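Local coordinates for tetracycline repressor protein class G (Acinetobacter baumannii, PDB 6RX9) that represses the tetracycline resistance gene tetA by binding its operator DNA through a helix-turn-helix region and loses operator affinity when tetracycline binds, at the interface of chains A and B. Residues are numbered along the deposited sequence; one frame, centred on the assembly and turned at random. Chains: chain A/B, Tetracycline repressor protein class G.

Contact 1: the interface of chains A and B. Residues chain A 171-172, 175-176, 179; chain B 110, 113-114, 117, 131.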
loop_
_atom_site.group_PDB
_atom_site.type_symbol
_atom_site.label_atom_id
_atom_site.label_comp_id
_atom_site.label_asym_id
_atom_site.label_seq_id
_atom_site.Cartn_x
_atom_site.Cartn_y
_atom_site.Cartn_z
ATOM N N PHE A 171 12.362 -28.035 5.053
ATOM C CA PHE A 171 11.130 -27.627 5.781
ATOM C C PHE A 171 10.296 -26.675 4.918
ATOM O O PHE A 171 9.058 -26.831 4.894
ATOM C CB PHE A 171 11.462 -26.961 7.121
ATOM C CG PHE A 171 10.254 -26.623 7.960
ATOM C CD1 PHE A 171 9.673 -27.576 8.784
ATOM C CD2 PHE A 171 9.688 -25.358 7.917
ATOM C CE1 PHE A 171 8.557 -27.268 9.548
ATOM C CE2 PHE A 171 8.571 -25.052 8.680
ATOM C CZ PHE A 171 8.011 -26.006 9.499
ATOM N N LEU A 172 10.946 -25.722 4.240
ATOM C CA LEU A 172 10.269 -24.592 3.544
ATOM C C LEU A 172 10.162 -24.835 2.032
ATOM O O LEU A 172 9.285 -24.197 1.416
ATOM C CB LEU A 172 11.027 -23.288 3.825
ATOM C CG LEU A 172 10.686 -22.575 5.136
ATOM C CD1 LEU A 172 11.224 -21.152 5.126
ATOM C CD2 LEU A 172 9.186 -22.563 5.398
ATOM N N LEU A 175 6.615 -26.313 0.538
ATOM C CA LEU A 175 5.598 -25.332 1.014
ATOM C C LEU A 175 5.615 -24.104 0.095
ATOM O O LEU A 175 4.543 -23.741 -0.429
ATOM C CB LEU A 175 5.899 -24.935 2.464
ATOM C CG LEU A 175 5.069 -23.776 3.021
ATOM C CD1 LEU A 175 3.581 -24.082 2.950
ATOM C CD2 LEU A 175 5.475 -23.449 4.449
ATOM N N PHE A 176 6.794 -23.503 -0.094
ATOM C CA PHE A 176 7.008 -22.255 -0.877
ATOM C C PHE A 176 6.692 -22.494 -2.361
ATOM O O PHE A 176 6.152 -21.571 -3.002
ATOM C CB PHE A 176 8.430 -21.726 -0.666
ATOM C CG PHE A 176 8.592 -20.794 0.510
ATOM C CD1 PHE A 176 7.793 -20.912 1.640
ATOM C CD2 PHE A 176 9.557 -19.799 0.491
ATOM C CE1 PHE A 176 7.946 -20.048 2.713
ATOM C CE2 PHE A 176 9.713 -18.938 1.569
ATOM C CZ PHE A 176 8.907 -19.064 2.677
ATOM N N LEU A 179 2.644 -22.623 -2.727
ATOM C CA LEU A 179 2.066 -21.262 -2.532
ATOM C C LEU A 179 2.081 -20.489 -3.857
ATOM O O LEU A 179 1.003 -20.019 -4.276
ATOM C CB LEU A 179 2.873 -20.517 -1.463
ATOM C CG LEU A 179 2.611 -20.942 -0.018
ATOM C CD1 LEU A 179 3.710 -20.438 0.903
ATOM C CD2 LEU A 179 1.251 -20.452 0.455
ATOM N N PHE B 110 15.474 -16.790 4.357
ATOM C CA PHE B 110 14.807 -18.094 4.623
ATOM C C PHE B 110 14.991 -18.498 6.092
ATOM O O PHE B 110 14.096 -19.184 6.629
ATOM C CB PHE B 110 15.328 -19.172 3.669
ATOM C CG PHE B 110 15.037 -18.919 2.211
ATOM C CD1 PHE B 110 13.741 -18.684 1.774
ATOM C CD2 PHE B 110 16.056 -18.926 1.270
ATOM C CE1 PHE B 110 13.473 -18.452 0.433
ATOM C CE2 PHE B 110 15.786 -18.697 -0.071
ATOM C CZ PHE B 110 14.496 -18.460 -0.487
ATOM N N ALA B 113 12.322 -16.340 7.914
ATOM C CA ALA B 113 11.009 -16.860 7.458
ATOM C C ALA B 113 10.697 -18.184 8.168
ATOM O O ALA B 113 9.572 -18.321 8.687
ATOM C CB ALA B 113 11.001 -17.026 5.960
ATOM N N GLU B 114 11.655 -19.117 8.201
ATOM C CA GLU B 114 11.471 -20.461 8.814
ATOM C C GLU B 114 11.137 -20.302 10.303
ATOM O O GLU B 114 10.186 -20.962 10.760
ATOM C CB GLU B 114 12.702 -21.350 8.611
ATOM C CG GLU B 114 12.585 -22.693 9.317
ATOM C CD GLU B 114 13.441 -23.825 8.774
ATOM O OE1 GLU B 114 14.127 -23.620 7.756
ATOM O OE2 GLU B 114 13.417 -24.916 9.379
ATOM N N ILE B 117 7.571 -18.882 10.658
ATOM C CA ILE B 117 6.556 -19.872 10.187
ATOM C C ILE B 117 6.464 -21.022 11.202
ATOM O O ILE B 117 5.329 -21.395 11.554
ATOM C CB ILE B 117 6.878 -20.361 8.759
ATOM C CG1 ILE B 117 6.690 -19.239 7.732
ATOM C CG2 ILE B 117 6.055 -21.589 8.397
ATOM C CD1 ILE B 117 7.428 -19.461 6.431
ATOM N N VAL B 131 2.058 -18.248 6.467
ATOM C CA VAL B 131 2.694 -17.399 5.415
ATOM C C VAL B 131 1.706 -16.292 5.027
ATOM O O VAL B 131 2.130 -15.122 4.959
ATOM C CB VAL B 131 3.138 -18.230 4.195
ATOM C CG1 VAL B 131 3.624 -17.343 3.056
ATOM C CG2 VAL B 131 4.204 -19.250 4.571
#
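A:Leu172, A:Phe176 and A:Leu179 point from one helix, 170-182, onto B:Phe110, B:Ile117 and B:Val131 of helices 110-122 and 127-153, all with helical torsions apart from a stretched phi of -101° at A:Leu172. The contact is apolar, with no nitrogen or oxygen of one chain within bonding reach of the other. A:Leu172 and B:Ile117 meet tip to tip, CD2 of the leucine lying 3.7 Å from CD1 of the isoleucine. The other branch, CD1 of A:Leu172, rests 3.8 Å from CA of B:Glu114, against the helix backbone. B:Ile117 CD1 also touches the ring of A:Phe176, 3.8 Å from CE1, while across that ring CE2 stands 4.0 Å from CE1 of B:Phe110. A:Leu179 CD1 reaches both methyls of B:Val131, CG1 at 3.8 Å and CG2 slightly farther. At the other end B:Glu114, with CG anti to its backbone N (chi1 176°) and an extended chain, lays its carboxylate beside A:Phe171, OE2 3.6 Å from CB; carboxylate and ring planes are 14° apart. Helix 170-182 of one subunit thus packs on two helices of the C-terminal, tetracycline-binding region of the other, and the two-fold repeats the patch with the chains exchanged.

Contact 2: the interface of chains A and B. Residues chain A 139-140, 143-144, 147; chain B 136, 139-140, 143.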
loop_
_atom_site.group_PDB
_atom_site.type_symbol
_atom_site.label_atom_id
_atom_site.label_comp_id
_atom_site.label_asym_id
_atom_site.label_seq_id
_atom_site.Cartn_x
_atom_site.Cartn_y
_atom_site.Cartn_z
ATOM N N HIS A 139 -6.556 0.156 2.925
ATOM C CA HIS A 139 -5.103 0.034 3.236
ATOM C C HIS A 139 -4.611 -1.363 2.838
ATOM O O HIS A 139 -3.576 -1.455 2.141
ATOM C CB HIS A 139 -4.811 0.318 4.717
ATOM C CG HIS A 139 -5.165 1.692 5.179
ATOM N ND1 HIS A 139 -5.334 2.755 4.309
ATOM C CD2 HIS A 139 -5.353 2.188 6.421
ATOM C CE1 HIS A 139 -5.632 3.840 4.994
ATOM N NE2 HIS A 139 -5.645 3.519 6.293
ATOM N N TYR A 140 -5.337 -2.406 3.254
ATOM C CA TYR A 140 -4.998 -3.827 2.985
ATOM C C TYR A 140 -4.945 -4.072 1.469
ATOM O O TYR A 140 -3.960 -4.665 0.993
ATOM C CB TYR A 140 -5.981 -4.779 3.674
ATOM C CG TYR A 140 -5.803 -6.212 3.252
ATOM C CD1 TYR A 140 -4.698 -6.941 3.663
ATOM C CD2 TYR A 140 -6.706 -6.828 2.402
ATOM C CE1 TYR A 140 -4.507 -8.252 3.257
ATOM C CE2 TYR A 140 -6.530 -8.139 1.988
ATOM C CZ TYR A 140 -5.423 -8.852 2.413
ATOM O OH TYR A 140 -5.240 -10.144 2.015
ATOM N N GLY A 143 -1.876 -2.273 -0.269
ATOM C CA GLY A 143 -0.653 -3.011 0.100
ATOM C C GLY A 143 -0.521 -4.302 -0.691
ATOM O O GLY A 143 0.580 -4.567 -1.220
ATOM N N SER A 144 -1.610 -5.073 -0.786
ATOM C CA SER A 144 -1.662 -6.394 -1.466
ATOM C C SER A 144 -1.370 -6.238 -2.963
ATOM O O SER A 144 -0.537 -7.000 -3.491
ATOM C CB SER A 144 -2.987 -7.074 -1.235
ATOM O OG SER A 144 -3.088 -8.243 -2.029
ATOM N N GLU A 147 2.286 -5.232 -4.000
ATOM C CA GLU A 147 3.197 -6.407 -3.897
ATOM C C GLU A 147 2.979 -7.340 -5.096
ATOM O O GLU A 147 3.986 -7.788 -5.689
ATOM C CB GLU A 147 2.981 -7.134 -2.568
ATOM C CG GLU A 147 4.033 -8.192 -2.273
ATOM C CD GLU A 147 4.059 -8.680 -0.833
ATOM O OE1 GLU A 147 3.736 -9.863 -0.600
ATOM O OE2 GLU A 147 4.406 -7.878 0.059
ATOM N N ALA B 136 -0.208 -10.657 4.961
ATOM C CA ALA B 136 -1.423 -9.828 5.152
ATOM C C ALA B 136 -1.110 -8.651 6.084
ATOM O O ALA B 136 -1.511 -7.520 5.766
ATOM C CB ALA B 136 -2.560 -10.666 5.681
ATOM N N HIS B 139 1.065 -6.152 4.156
ATOM C CA HIS B 139 0.201 -5.452 3.163
ATOM C C HIS B 139 -0.554 -4.317 3.863
ATOM O O HIS B 139 -0.531 -3.180 3.351
ATOM C CB HIS B 139 -0.758 -6.427 2.467
ATOM C CG HIS B 139 -0.078 -7.462 1.635
ATOM N ND1 HIS B 139 -0.708 -8.626 1.247
ATOM C CD2 HIS B 139 1.169 -7.521 1.126
ATOM C CE1 HIS B 139 0.115 -9.347 0.518
ATOM N NE2 HIS B 139 1.276 -8.697 0.436
ATOM N N TYR B 140 -1.181 -4.609 5.006
ATOM C CA TYR B 140 -1.958 -3.623 5.802
ATOM C C TYR B 140 -1.037 -2.476 6.248
ATOM O O TYR B 140 -1.442 -1.308 6.122
ATOM C CB TYR B 140 -2.640 -4.273 7.008
ATOM C CG TYR B 140 -3.252 -3.264 7.946
ATOM C CD1 TYR B 140 -4.386 -2.557 7.583
ATOM C CD2 TYR B 140 -2.675 -2.978 9.173
ATOM C CE1 TYR B 140 -4.947 -1.609 8.422
ATOM C CE2 TYR B 140 -3.224 -2.032 10.026
ATOM C CZ TYR B 140 -4.362 -1.341 9.647
ATOM O OH TYR B 140 -4.917 -0.408 10.474
ATOM N N GLY B 143 0.027 -0.179 3.206
ATOM C CA GLY B 143 -1.174 0.580 2.804
ATOM C C GLY B 143 -1.463 1.723 3.763
ATOM O O GLY B 143 -1.702 2.846 3.285
HETATM O O HOH W 1 -2.690 -10.736 1.499
#
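B:His139 reaches across the dimer interface to A:Glu147, its NE2 donating a hydrogen bond to carboxylate OE1 at 2.9 Å. The bond is nearly straight, 166° at the hydrogen, and leaves within the imidazole plane, but it meets OE1 from above the carboxylate plane; ring and carboxylate are turned 70° apart. A carboxylate so near would be expected to favour a protonated imidazole, though no hydrogens are seen. One face of the ring is covered by CA of A:Ser144, 3.7 Å from the ring centroid in a CH-pi contact offset toward the rim. On the edge carrying ND1, a water lies in the ring plane, 2.9 Å from ND1 of B:His139, and links it to the phenol OH of A:Tyr140. With NE2 on the carboxylate and ND1 on the water by a bent bond, the ring's rotation is probably held. B:His139 places CG anti to its carbonyl carbon (chi1 -64°), which turns the ring face onto A:Ser144 CA, with CB against the A:Gly143-A:Ser144 peptide. Farther out, the edge of the A:Tyr140 ring points in plane at CA of B:Ala136, 3.9 Å from CE1. Helix 127-155 of chain A and helix 127-153 of chain B cross here within a helical bundle, the dimer core typical of TetR repressors. Glycine at the crossing permits close backbone approach: CA of A:Gly143 lies 3.3 Å from the carbonyl O of B:His139.

Contact 3: the interface of chains A and B. Residues chain A 129, 132-133, 136, 195, 199, 202; chain B 190-191, 194.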
loop_
_atom_site.group_PDB
_atom_site.type_symbol
_atom_site.label_atom_id
_atom_site.label_comp_id
_atom_site.label_asym_id
_atom_site.label_seq_id
_atom_site.Cartn_x
_atom_site.Cartn_y
_atom_site.Cartn_z
ATOM N N ARG A 129 -15.445 3.828 14.301
ATOM C CA ARG A 129 -14.943 2.472 13.955
ATOM C C ARG A 129 -15.430 2.091 12.554
ATOM O O ARG A 129 -14.704 1.346 11.875
ATOM C CB ARG A 129 -15.343 1.474 15.046
ATOM C CG ARG A 129 -14.566 1.672 16.340
ATOM C CD ARG A 129 -15.121 0.912 17.526
ATOM N NE ARG A 129 -14.372 1.214 18.742
ATOM C CZ ARG A 129 -13.585 0.367 19.409
ATOM N NH1 ARG A 129 -13.424 -0.884 19.005
ATOM N NH2 ARG A 129 -12.964 0.778 20.502
ATOM N N TRP A 132 -12.824 3.810 10.432
ATOM C CA TRP A 132 -11.561 3.047 10.641
ATOM C C TRP A 132 -11.598 1.735 9.849
ATOM O O TRP A 132 -10.555 1.365 9.283
ATOM C CB TRP A 132 -11.299 2.785 12.128
ATOM C CG TRP A 132 -10.917 3.995 12.920
ATOM C CD1 TRP A 132 -10.500 5.205 12.442
ATOM C CD2 TRP A 132 -10.874 4.097 14.354
ATOM N NE1 TRP A 132 -10.226 6.056 13.478
ATOM C CE2 TRP A 132 -10.440 5.403 14.662
ATOM C CE3 TRP A 132 -11.167 3.218 15.403
ATOM C CZ2 TRP A 132 -10.297 5.849 15.975
ATOM C CZ3 TRP A 132 -11.021 3.656 16.701
ATOM C CH2 TRP A 132 -10.592 4.955 16.980
ATOM N N ALA A 133 -12.753 1.058 9.827
ATOM C CA ALA A 133 -12.974 -0.233 9.135
ATOM C C ALA A 133 -12.890 -0.035 7.617
ATOM O O ALA A 133 -12.154 -0.794 6.962
ATOM C CB ALA A 133 -14.305 -0.820 9.542
ATOM N N ALA A 136 -9.263 0.792 6.762
ATOM C CA ALA A 136 -8.425 -0.407 7.003
ATOM C C ALA A 136 -8.519 -1.367 5.810
ATOM O O ALA A 136 -7.468 -1.879 5.380
ATOM C CB ALA A 136 -8.829 -1.082 8.287
ATOM N N LEU A 195 -9.687 -9.785 8.248
ATOM C CA LEU A 195 -9.997 -8.370 8.576
ATOM C C LEU A 195 -11.487 -8.249 8.940
ATOM O O LEU A 195 -11.796 -7.674 10.002
ATOM C CB LEU A 195 -9.630 -7.497 7.371
ATOM C CG LEU A 195 -9.501 -5.997 7.636
ATOM C CD1 LEU A 195 -8.585 -5.711 8.816
ATOM C CD2 LEU A 195 -8.998 -5.278 6.389
ATOM N N PHE A 199 -13.555 -7.397 12.580
ATOM C CA PHE A 199 -14.506 -6.266 12.747
ATOM C C PHE A 199 -15.702 -6.711 13.595
ATOM O O PHE A 199 -16.146 -5.914 14.441
ATOM C CB PHE A 199 -14.986 -5.724 11.397
ATOM C CG PHE A 199 -13.934 -5.043 10.555
ATOM C CD1 PHE A 199 -12.847 -4.401 11.133
ATOM C CD2 PHE A 199 -14.054 -5.020 9.174
ATOM C CE1 PHE A 199 -11.897 -3.771 10.344
ATOM C CE2 PHE A 199 -13.104 -4.386 8.389
ATOM C CZ PHE A 199 -12.028 -3.764 8.976
ATOM N N LEU A 202 -15.010 -6.098 17.237
ATOM C CA LEU A 202 -14.487 -4.744 17.576
ATOM C C LEU A 202 -15.388 -3.639 17.004
ATOM O O LEU A 202 -14.980 -2.470 17.093
ATOM C CB LEU A 202 -13.056 -4.614 17.044
ATOM C CG LEU A 202 -12.072 -5.690 17.505
ATOM C CD1 LEU A 202 -10.653 -5.338 17.082
ATOM C CD2 LEU A 202 -12.141 -5.892 19.012
ATOM N N PHE B 190 -6.714 -0.108 15.322
ATOM C CA PHE B 190 -8.054 -0.708 15.090
ATOM C C PHE B 190 -7.962 -1.743 13.962
ATOM O O PHE B 190 -8.475 -2.864 14.136
ATOM C CB PHE B 190 -9.108 0.355 14.768
ATOM C CG PHE B 190 -10.450 -0.233 14.413
ATOM C CD1 PHE B 190 -11.352 -0.588 15.403
ATOM C CD2 PHE B 190 -10.790 -0.481 13.091
ATOM C CE1 PHE B 190 -12.576 -1.150 15.075
ATOM C CE2 PHE B 190 -12.017 -1.039 12.767
ATOM C CZ PHE B 190 -12.906 -1.373 13.759
ATOM N N GLY B 191 -7.335 -1.376 12.838
ATOM C CA GLY B 191 -7.167 -2.267 11.674
ATOM C C GLY B 191 -6.303 -3.470 12.015
ATOM O O GLY B 191 -6.685 -4.596 11.644
ATOM N N SER B 194 -8.090 -5.838 14.466
ATOM C CA SER B 194 -9.141 -6.551 13.690
ATOM C C SER B 194 -8.515 -7.715 12.908
ATOM O O SER B 194 -9.071 -8.823 12.945
ATOM C CB SER B 194 -9.888 -5.600 12.786
ATOM O OG SER B 194 -10.560 -4.607 13.546
#
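One face of the B:Phe190 ring meets A:Trp132 and the aliphatic stem of A:Arg129, both toward its rim; over the opposite face, also offset toward the rim, lies B:Ser194 OG of its own chain; CE1 at the edge points in plane to the carbonyl O of A:Leu202, 3.4 Å away. This is part of the helical dimer interface of the TetR family, where helix 184-202 of chain B packs against helices 127-155 and 185-202 of chain A. A:Phe199 has both faces covered from its own chain, the carbonyl O of A:Leu195 centred over one and the A:Ala133 methyl over the opposite one; B:Ser194 meets its CD1-CE1 side obliquely, CB 3.6 Å from CD1. B:Phe190 has CG anti to its backbone N (chi1 175°), which carries the ring across to chain A, between A:Trp132 and A:Leu202. A:Trp132 touches it with CB, 3.4 Å from CD2, while the indole carbon CE3 sits 3.6 Å from CB of B:Phe190. The stem of A:Arg129 lines the same face, CG 3.7 Å from CE1 of the phenylalanine, with the guanidinium plane almost perpendicular to the ring. Its NH1 donates within the guanidinium plane to A:Leu202 O at 2.9 Å (156° at the hydrogen), tying the C-terminal end of helix 185-202 to helix 127-155. The B:Ser194 hydroxyl is likewise satisfied within its chain, donating to the carbonyl O of B:Phe190 at 2.8 Å.

Contact 2 lies about 20 Å from contact 1 and 14 Å from contact 3, while contacts 1 and 3 are about 28 Å apart, measured between centres of C-alpha atoms. The long helix beginning at residue 127 takes part in all three: chain B supplies it to contact 1, both chains to contact 2, and chain A to contact 3. Apolar packing in contacts 1 and 3 thus flanks the polar crossing of contact 2. Since the long helix joins the patches and the two-fold duplicates them, a shift of one subunit could plausibly be passed to the other, which would suit ligand-controlled DNA binding, although the structure alone does not show it.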